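Local coordinates for sporulation-control protein spo0M (Bacillus subtilis, PDB 5CL2) that controls the expression of spo0A and is required for the cell to pass the morphological stage 0 of sporulation, at residues I38-R43 with L112-G117; Y44-L49 with S70-G75. One frame throughout, in Å; residues are numbered along the deposited sequence.

Interaction 1: I38-R43 with L112-G117; sequences IAQDIR and LDIQGG
Arg43 grips Asp113 side-on with two nitrogens, one for each carboxylate oxygen. Arg43 NE donates to Asp113 OD1 at 2.8 Å. Arg43 NH2 donates to Asp113 OD2 at the same distance, almost straight. Both oxygens lie close to the guanidinium plane yet are met from above the carboxylate plane, the two groups being turned 45° apart. Asp113 CG stands anti to its backbone N (chi1 -177°), on the side of strand 40-57, where the oxygens can meet Arg43. The same two residues are joined through the backbone, Arg43 N to Asp113 O at 2.9 Å. Closer to the backbone, Gln115 CB packs on the arginine stem, 3.8 Å from Arg43 CG. An alanine in place of Asp113 would probably leave the guanidinium without its carboxylate mate and set the arginine's end free to turn, while the backbone bond could persist. On the sheet face shared by Ile42 and Ile114, their CG1 atoms pack 4.0 Å apart, and the amide end of Gln40 covers Ile114 CD1 and CG2. Gln115 N closes the pairing on Asp41 O at 3.0 Å. Ile42 and Ile114 form a non-hydrogen-bonded antiparallel pair, here in the arrestin-like beta-sandwich domain expected for the spo0M family.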
ATOM      1  N   ILE A  38     -25.214  -0.238 -35.949  1.00 62.90           N
ATOM      2  CA  ILE A  38     -26.275   0.504 -35.285  1.00 58.75           C
ATOM      3  C   ILE A  38     -25.727   1.396 -34.191  1.00 61.77           C
ATOM      4  O   ILE A  38     -24.739   1.052 -33.549  1.00 61.33           O
ATOM      5  CB  ILE A  38     -27.299  -0.464 -34.650  1.00 60.31           C
ATOM      6  CG1 ILE A  38     -26.591  -1.440 -33.712  1.00 63.71           C
ATOM      7  CG2 ILE A  38     -28.004  -1.264 -35.722  1.00 65.93           C
ATOM      8  CD1 ILE A  38     -27.517  -2.400 -32.975  1.00 69.76           C
ATOM      9  N   ALA A  39     -26.382   2.531 -33.959  1.00 60.18           N
ATOM     10  CA  ALA A  39     -25.805   3.553 -33.101  1.00 59.25           C
ATOM     11  C   ALA A  39     -25.823   3.042 -31.667  1.00 58.03           C
ATOM     12  O   ALA A  39     -26.748   2.340 -31.251  1.00 57.33           O
ATOM     13  CB  ALA A  39     -26.557   4.856 -33.219  1.00 56.84           C
ATOM     14  N   GLN A  40     -24.766   3.296 -30.914  1.00 59.18           N
ATOM     15  CA  GLN A  40     -24.806   2.835 -29.529  1.00 54.81           C
ATOM     16  C   GLN A  40     -24.393   3.890 -28.532  1.00 55.74           C
ATOM     17  O   GLN A  40     -23.667   4.838 -28.857  1.00 51.83           O
ATOM     18  CB  GLN A  40     -23.965   1.576 -29.353  1.00 53.20           C
ATOM     19  CG  GLN A  40     -24.336   0.444 -30.291  1.00 46.84           C
ATOM     20  CD  GLN A  40     -23.576  -0.827 -29.994  1.00 52.36           C
ATOM     21  OE1 GLN A  40     -22.386  -0.916 -30.278  1.00 49.24           O
ATOM     22  NE2 GLN A  40     -24.257  -1.822 -29.424  1.00 53.03           N
ATOM     23  N   ASP A  41     -24.889   3.707 -27.312  1.00 59.33           N
ATOM     24  CA  ASP A  41     -24.591   4.586 -26.194  1.00 56.34           C
ATOM     25  C   ASP A  41     -23.489   3.965 -25.370  1.00 55.76           C
ATOM     26  O   ASP A  41     -23.676   2.904 -24.779  1.00 54.38           O
ATOM     27  CB  ASP A  41     -25.825   4.813 -25.329  1.00 61.70           C
ATOM     28  CG  ASP A  41     -26.864   5.690 -26.006  1.00 64.08           C
ATOM     29  OD1 ASP A  41     -26.493   6.619 -26.772  1.00 61.08           O
ATOM     30  OD2 ASP A  41     -28.061   5.432 -25.770  1.00 65.85           O
ATOM     31  N   ILE A  42     -22.342   4.628 -25.353  1.00 53.38           N
ATOM     32  CA  ILE A  42     -21.193   4.186 -24.599  1.00 49.83           C
ATOM     33  C   ILE A  42     -21.115   4.881 -23.228  1.00 51.91           C
ATOM     34  O   ILE A  42     -21.074   6.105 -23.151  1.00 48.19           O
ATOM     35  CB  ILE A  42     -19.923   4.419 -25.418  1.00 49.78           C
ATOM     36  CG1 ILE A  42     -19.901   3.381 -26.560  1.00 54.57           C
ATOM     37  CG2 ILE A  42     -18.669   4.335 -24.492  1.00 53.04           C
ATOM     38  CD1 ILE A  42     -19.106   3.769 -27.785  1.00 52.02           C
ATOM     39  N   ARG A  43     -21.097   4.101 -22.150  1.00 52.35           N
ATOM     40  CA  ARG A  43     -21.100   4.683 -20.793  1.00 50.92           C
ATOM     41  C   ARG A  43     -19.730   5.244 -20.404  1.00 43.91           C
ATOM     42  O   ARG A  43     -19.643   6.345 -19.876  1.00 47.31           O
ATOM     43  CB  ARG A  43     -21.588   3.640 -19.787  1.00 48.69           C
ATOM     44  CG  ARG A  43     -23.051   3.256 -20.071  1.00 53.27           C
ATOM     45  CD  ARG A  43     -23.742   2.533 -18.941  1.00 53.89           C
ATOM     46  NE  ARG A  43     -22.913   1.463 -18.394  1.00 64.64           N
ATOM     47  CZ  ARG A  43     -23.061   0.956 -17.174  1.00 61.05           C
ATOM     48  NH1 ARG A  43     -24.015   1.426 -16.377  1.00 55.34           N
ATOM     49  NH2 ARG A  43     -22.266  -0.029 -16.760  1.00 59.09           N
ATOM     50  N   LEU A 112     -14.466  -1.005 -22.693  1.00 50.16           N
ATOM     51  CA  LEU A 112     -15.445  -0.060 -23.249  1.00 53.49           C
ATOM     52  C   LEU A 112     -16.841  -0.563 -22.898  1.00 49.47           C
ATOM     53  O   LEU A 112     -17.282  -1.590 -23.399  1.00 52.84           O
ATOM     54  CB  LEU A 112     -15.270   0.098 -24.772  1.00 47.58           C
ATOM     55  CG  LEU A 112     -16.287   0.923 -25.559  1.00 51.49           C
ATOM     56  CD1 LEU A 112     -15.617   1.790 -26.619  1.00 52.17           C
ATOM     57  CD2 LEU A 112     -17.261   0.020 -26.217  1.00 59.91           C
ATOM     58  N   ASP A 113     -17.516   0.152 -22.011  1.00 47.82           N
ATOM     59  CA  ASP A 113     -18.788  -0.306 -21.486  1.00 53.10           C
ATOM     60  C   ASP A 113     -19.901   0.296 -22.331  1.00 54.49           C
ATOM     61  O   ASP A 113     -19.957   1.502 -22.524  1.00 53.63           O
ATOM     62  CB  ASP A 113     -18.920   0.063 -20.001  1.00 53.02           C
ATOM     63  CG  ASP A 113     -20.203  -0.450 -19.369  1.00 56.47           C
ATOM     64  OD1 ASP A 113     -21.295  -0.228 -19.932  1.00 64.36           O
ATOM     65  OD2 ASP A 113     -20.120  -1.076 -18.294  1.00 66.87           O
ATOM     66  N   ILE A 114     -20.760  -0.566 -22.858  1.00 56.03           N
ATOM     67  CA  ILE A 114     -21.842  -0.136 -23.732  1.00 59.08           C
ATOM     68  C   ILE A 114     -23.133  -0.397 -23.002  1.00 59.33           C
ATOM     69  O   ILE A 114     -23.315  -1.473 -22.420  1.00 61.36           O
ATOM     70  CB  ILE A 114     -21.848  -0.886 -25.082  1.00 60.25           C
ATOM     71  CG1 ILE A 114     -20.604  -0.542 -25.895  1.00 58.36           C
ATOM     72  CG2 ILE A 114     -23.101  -0.549 -25.896  1.00 61.74           C
ATOM     73  CD1 ILE A 114     -20.459  -1.376 -27.166  1.00 54.55           C
ATOM     74  N   GLN A 115     -24.028   0.580 -22.995  1.00 59.87           N
ATOM     75  CA  GLN A 115     -25.265   0.343 -22.283  1.00 66.75           C
ATOM     76  C   GLN A 115     -26.199  -0.535 -23.114  1.00 65.44           C
ATOM     77  O   GLN A 115     -26.627  -0.170 -24.196  1.00 59.80           O
ATOM     78  CB  GLN A 115     -25.945   1.665 -21.935  1.00 64.89           C
ATOM     79  CG  GLN A 115     -27.231   1.460 -21.184  1.00 69.05           C
ATOM     80  CD  GLN A 115     -27.866   2.751 -20.780  1.00 73.52           C
ATOM     81  OE1 GLN A 115     -28.035   3.649 -21.596  1.00 82.08           O
ATOM     82  NE2 GLN A 115     -28.230   2.860 -19.506  1.00 81.07           N
ATOM     83  N   GLY A 116     -26.434  -1.731 -22.588  1.00 73.18           N
ATOM     84  CA  GLY A 116     -27.398  -2.684 -23.097  1.00 72.10           C
ATOM     85  C   GLY A 116     -27.524  -3.046 -24.567  1.00 72.25           C
ATOM     86  O   GLY A 116     -28.640  -2.981 -25.066  1.00 73.13           O
ATOM     87  N   GLY A 117     -26.486  -3.443 -25.303  1.00 72.07           N
ATOM     88  CA  GLY A 117     -25.072  -3.471 -24.989  1.00 68.91           C
ATOM     89  C   GLY A 117     -24.461  -4.822 -24.634  1.00 71.98           C
ATOM     90  O   GLY A 117     -24.923  -5.561 -23.764  1.00 71.73           O
TER

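Interaction 2: Y44-L49 with S70-G75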
ATOM      1  N   TYR A  44     -18.657   4.561 -20.775  1.00 43.58           N
ATOM      2  CA  TYR A  44     -17.328   5.038 -20.439  1.00 44.86           C
ATOM      3  C   TYR A  44     -16.288   4.162 -21.109  1.00 42.39           C
ATOM      4  O   TYR A  44     -16.587   3.049 -21.514  1.00 43.38           O
ATOM      5  CB  TYR A  44     -17.103   5.022 -18.888  1.00 43.46           C
ATOM      6  CG  TYR A  44     -17.154   3.625 -18.293  1.00 45.50           C
ATOM      7  CD1 TYR A  44     -16.045   2.780 -18.363  1.00 42.92           C
ATOM      8  CD2 TYR A  44     -18.309   3.141 -17.665  1.00 48.34           C
ATOM      9  CE1 TYR A  44     -16.078   1.498 -17.837  1.00 47.74           C
ATOM     10  CE2 TYR A  44     -18.347   1.836 -17.124  1.00 45.30           C
ATOM     11  CZ  TYR A  44     -17.220   1.028 -17.220  1.00 49.76           C
ATOM     12  OH  TYR A  44     -17.205  -0.270 -16.722  1.00 54.95           O
ATOM     13  N   ILE A  45     -15.055   4.660 -21.175  1.00 45.94           N
ATOM     14  CA  ILE A  45     -13.907   3.844 -21.533  1.00 44.59           C
ATOM     15  C   ILE A  45     -12.860   3.935 -20.407  1.00 47.39           C
ATOM     16  O   ILE A  45     -12.337   5.032 -20.113  1.00 46.80           O
ATOM     17  CB  ILE A  45     -13.269   4.288 -22.863  1.00 43.69           C
ATOM     18  CG1 ILE A  45     -14.305   4.297 -23.999  1.00 46.50           C
ATOM     19  CG2 ILE A  45     -12.057   3.404 -23.215  1.00 37.45           C
ATOM     20  CD1 ILE A  45     -13.739   4.842 -25.285  1.00 40.16           C
ATOM     21  N   ASP A  46     -12.576   2.777 -19.801  1.00 45.92           N
ATOM     22  CA  ASP A  46     -11.576   2.618 -18.735  1.00 48.55           C
ATOM     23  C   ASP A  46     -10.382   1.850 -19.272  1.00 48.43           C
ATOM     24  O   ASP A  46     -10.518   1.015 -20.183  1.00 49.17           O
ATOM     25  CB  ASP A  46     -12.140   1.860 -17.512  1.00 47.24           C
ATOM     26  CG  ASP A  46     -13.036   2.734 -16.619  1.00 49.08           C
ATOM     27  OD1 ASP A  46     -13.084   3.969 -16.812  1.00 46.20           O
ATOM     28  OD2 ASP A  46     -13.754   2.168 -15.760  1.00 50.74           O
ATOM     29  N   LEU A  47      -9.216   2.168 -18.719  1.00 45.41           N
ATOM     30  CA  LEU A  47      -7.986   1.414 -18.922  1.00 48.12           C
ATOM     31  C   LEU A  47      -7.598   0.780 -17.590  1.00 50.59           C
ATOM     32  O   LEU A  47      -7.764   1.403 -16.535  1.00 44.29           O
ATOM     33  CB  LEU A  47      -6.842   2.319 -19.372  1.00 47.55           C
ATOM     34  CG  LEU A  47      -6.747   2.656 -20.857  1.00 53.77           C
ATOM     35  CD1 LEU A  47      -5.309   2.948 -21.235  1.00 52.19           C
ATOM     36  CD2 LEU A  47      -7.401   1.603 -21.744  1.00 49.99           C
ATOM     37  N   GLN A  48      -7.070  -0.439 -17.640  1.00 53.52           N
ATOM     38  CA  GLN A  48      -6.587  -1.116 -16.437  1.00 49.40           C
ATOM     39  C   GLN A  48      -5.227  -1.711 -16.679  1.00 47.00           C
ATOM     40  O   GLN A  48      -5.017  -2.407 -17.672  1.00 44.70           O
ATOM     41  CB  GLN A  48      -7.511  -2.243 -15.987  1.00 49.17           C
ATOM     42  CG  GLN A  48      -8.974  -1.962 -16.115  1.00 64.58           C
ATOM     43  CD  GLN A  48      -9.724  -2.401 -14.873  1.00 75.18           C
ATOM     44  OE1 GLN A  48      -9.430  -3.455 -14.291  1.00 75.05           O
ATOM     45  NE2 GLN A  48     -10.692  -1.581 -14.443  1.00 78.93           N
ATOM     46  N   LEU A  49      -4.329  -1.486 -15.724  1.00 48.79           N
ATOM     47  CA  LEU A  49      -3.021  -2.130 -15.719  1.00 46.32           C
ATOM     48  C   LEU A  49      -3.144  -3.312 -14.760  1.00 44.70           C
ATOM     49  O   LEU A  49      -3.594  -3.159 -13.634  1.00 45.01           O
ATOM     50  CB  LEU A  49      -1.926  -1.150 -15.291  1.00 44.74           C
ATOM     51  CG  LEU A  49      -0.460  -1.553 -15.493  1.00 50.05           C
ATOM     52  CD1 LEU A  49      -0.031  -1.450 -16.966  1.00 44.57           C
ATOM     53  CD2 LEU A  49       0.449  -0.727 -14.602  1.00 45.29           C
ATOM     54  N   SER A  70      -5.916   1.808 -12.341  1.00 51.07           N
ATOM     55  CA  SER A  70      -7.152   1.915 -13.092  1.00 47.04           C
ATOM     56  C   SER A  70      -7.511   3.387 -13.197  1.00 48.14           C
ATOM     57  O   SER A  70      -7.265   4.129 -12.259  1.00 46.30           O
ATOM     58  CB  SER A  70      -8.250   1.103 -12.406  1.00 47.94           C
ATOM     59  OG  SER A  70      -9.466   1.210 -13.098  1.00 59.44           O
ATOM     60  N   PHE A  71      -8.011   3.822 -14.357  1.00 46.94           N
ATOM     61  CA  PHE A  71      -8.519   5.183 -14.531  1.00 46.82           C
ATOM     62  C   PHE A  71      -9.480   5.288 -15.728  1.00 48.05           C
ATOM     63  O   PHE A  71      -9.483   4.428 -16.613  1.00 43.43           O
ATOM     64  CB  PHE A  71      -7.362   6.177 -14.697  1.00 46.68           C
ATOM     65  CG  PHE A  71      -6.742   6.156 -16.054  1.00 46.90           C
ATOM     66  CD1 PHE A  71      -5.860   5.151 -16.404  1.00 47.37           C
ATOM     67  CD2 PHE A  71      -7.050   7.138 -16.987  1.00 48.84           C
ATOM     68  CE1 PHE A  71      -5.286   5.128 -17.671  1.00 54.31           C
ATOM     69  CE2 PHE A  71      -6.482   7.127 -18.250  1.00 47.94           C
ATOM     70  CZ  PHE A  71      -5.605   6.114 -18.600  1.00 48.54           C
ATOM     71  N   ARG A  72     -10.274   6.356 -15.770  1.00 49.08           N
ATOM     72  CA  ARG A  72     -11.280   6.517 -16.836  1.00 48.00           C
ATOM     73  C   ARG A  72     -10.759   7.319 -18.025  1.00 42.78           C
ATOM     74  O   ARG A  72     -10.386   8.476 -17.884  1.00 46.18           O
ATOM     75  CB  ARG A  72     -12.540   7.172 -16.272  1.00 44.93           C
ATOM     76  CG  ARG A  72     -13.635   7.467 -17.305  1.00 48.36           C
ATOM     77  CD  ARG A  72     -15.000   7.212 -16.693  1.00 47.97           C
ATOM     78  NE  ARG A  72     -15.061   5.828 -16.233  1.00 46.61           N
ATOM     79  CZ  ARG A  72     -16.079   5.276 -15.589  1.00 43.97           C
ATOM     80  NH1 ARG A  72     -17.144   5.992 -15.264  1.00 44.04           N
ATOM     81  NH2 ARG A  72     -16.009   4.001 -15.249  1.00 49.86           N
ATOM     82  N   VAL A  73     -10.724   6.704 -19.201  1.00 46.77           N
ATOM     83  CA  VAL A  73     -10.254   7.429 -20.381  1.00 49.55           C
ATOM     84  C   VAL A  73     -11.328   8.432 -20.803  1.00 45.88           C
ATOM     85  O   VAL A  73     -11.036   9.598 -21.074  1.00 45.08           O
ATOM     86  CB  VAL A  73      -9.902   6.489 -21.542  1.00 46.60           C
ATOM     87  CG1 VAL A  73      -9.621   7.288 -22.811  1.00 46.13           C
ATOM     88  CG2 VAL A  73      -8.709   5.614 -21.175  1.00 39.83           C
ATOM     89  N   THR A  74     -12.576   8.000 -20.843  1.00 41.93           N
ATOM     90  CA  THR A  74     -13.598   8.968 -21.199  1.00 46.80           C
ATOM     91  C   THR A  74     -14.931   8.555 -20.626  1.00 46.00           C
ATOM     92  O   THR A  74     -15.128   7.394 -20.289  1.00 45.67           O
ATOM     93  CB  THR A  74     -13.709   9.182 -22.778  1.00 50.70           C
ATOM     94  OG1 THR A  74     -14.497  10.346 -23.055  1.00 55.20           O
ATOM     95  CG2 THR A  74     -14.358   8.017 -23.483  1.00 41.03           C
ATOM     96  N   GLY A  75     -15.840   9.518 -20.536  1.00 46.10           N
ATOM     97  CA  GLY A  75     -17.174   9.277 -20.045  1.00 44.64           C
ATOM     98  C   GLY A  75     -18.112   9.012 -21.210  1.00 53.44           C
ATOM     99  O   GLY A  75     -17.684   8.792 -22.341  1.00 51.39           O
TER
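Val73, at a corner of its chain, wedges between the side chains of Ile45 and Leu47. One methyl, Val73 CG2, comes 3.6 Å from Leu47 CG, while Val73 CB approaches Ile45 CG2 to 4.1 Å. Either flank of this wedge is filled from the same strand. Thr74 CG2 packs against Ile45 CG1 and CD1, 3.7 Å from Ile45 CD1. The Leu47 and Phe71 side chains run alongside each other in one direction, with Leu47 CB 3.6 Å from Phe71 CE1. Phe87 and Phe89 of strand 84-92 lie over this surface as a second layer, Phe87 on Ile45, Val73 and Thr74, and Phe89 on Leu47.

On the other face of the sheet the fit is flat on flat. The Tyr44 ring and the Arg72 guanidinium are only 8° from parallel, a cation-pi stack with Arg72 NH2 over the ring centre. Tyr44 CG lies between its backbone N and carbonyl carbon (chi1 64°), a position that puts it above the guanidinium plane; the ring's OH bonds onward to Asp111. Asp46 holds the guanidinium by its edge: Arg72 NE meets Asp46 OD1 at 2.8 Å, and Arg72 NH2 meets Asp46 OD2 at 3.0 Å, both on the syn side. Stacked and edge-bound, the guanidinium has little freedom to rotate.

Leu47 and Phe71 exchange two backbone bonds, but the pairing slips by one residue between Asp46 and Ile45. Ile45 O faces both Val73 N and Thr74 N, making a classic beta bulge in the antiparallel hairpin of strands 40-57 and 60-79.

How the interactions relate
Strand 40-57 is common to both contacts: interaction 1 pairs its start with strand 106-114 on one edge, and interaction 2 pairs its next residues with strand 60-79 on the other. Their centres are 15 Å apart. The junction is direct, since Asp113 N lies 3.1 Å from Tyr44 O, a probable hydrogen bond, and Leu112 CD1 packs 3.8 Å from Ile45 CD1. Together they tie three neighbouring strands of one mixed sheet. The sodium site of Thr14, Asp122 and Asp124 is touched by neither. The side chain of Leu112 is about 12 Å from the bound sodium ion. The side chain of Leu47 is about 9 Å from the bound sodium ion.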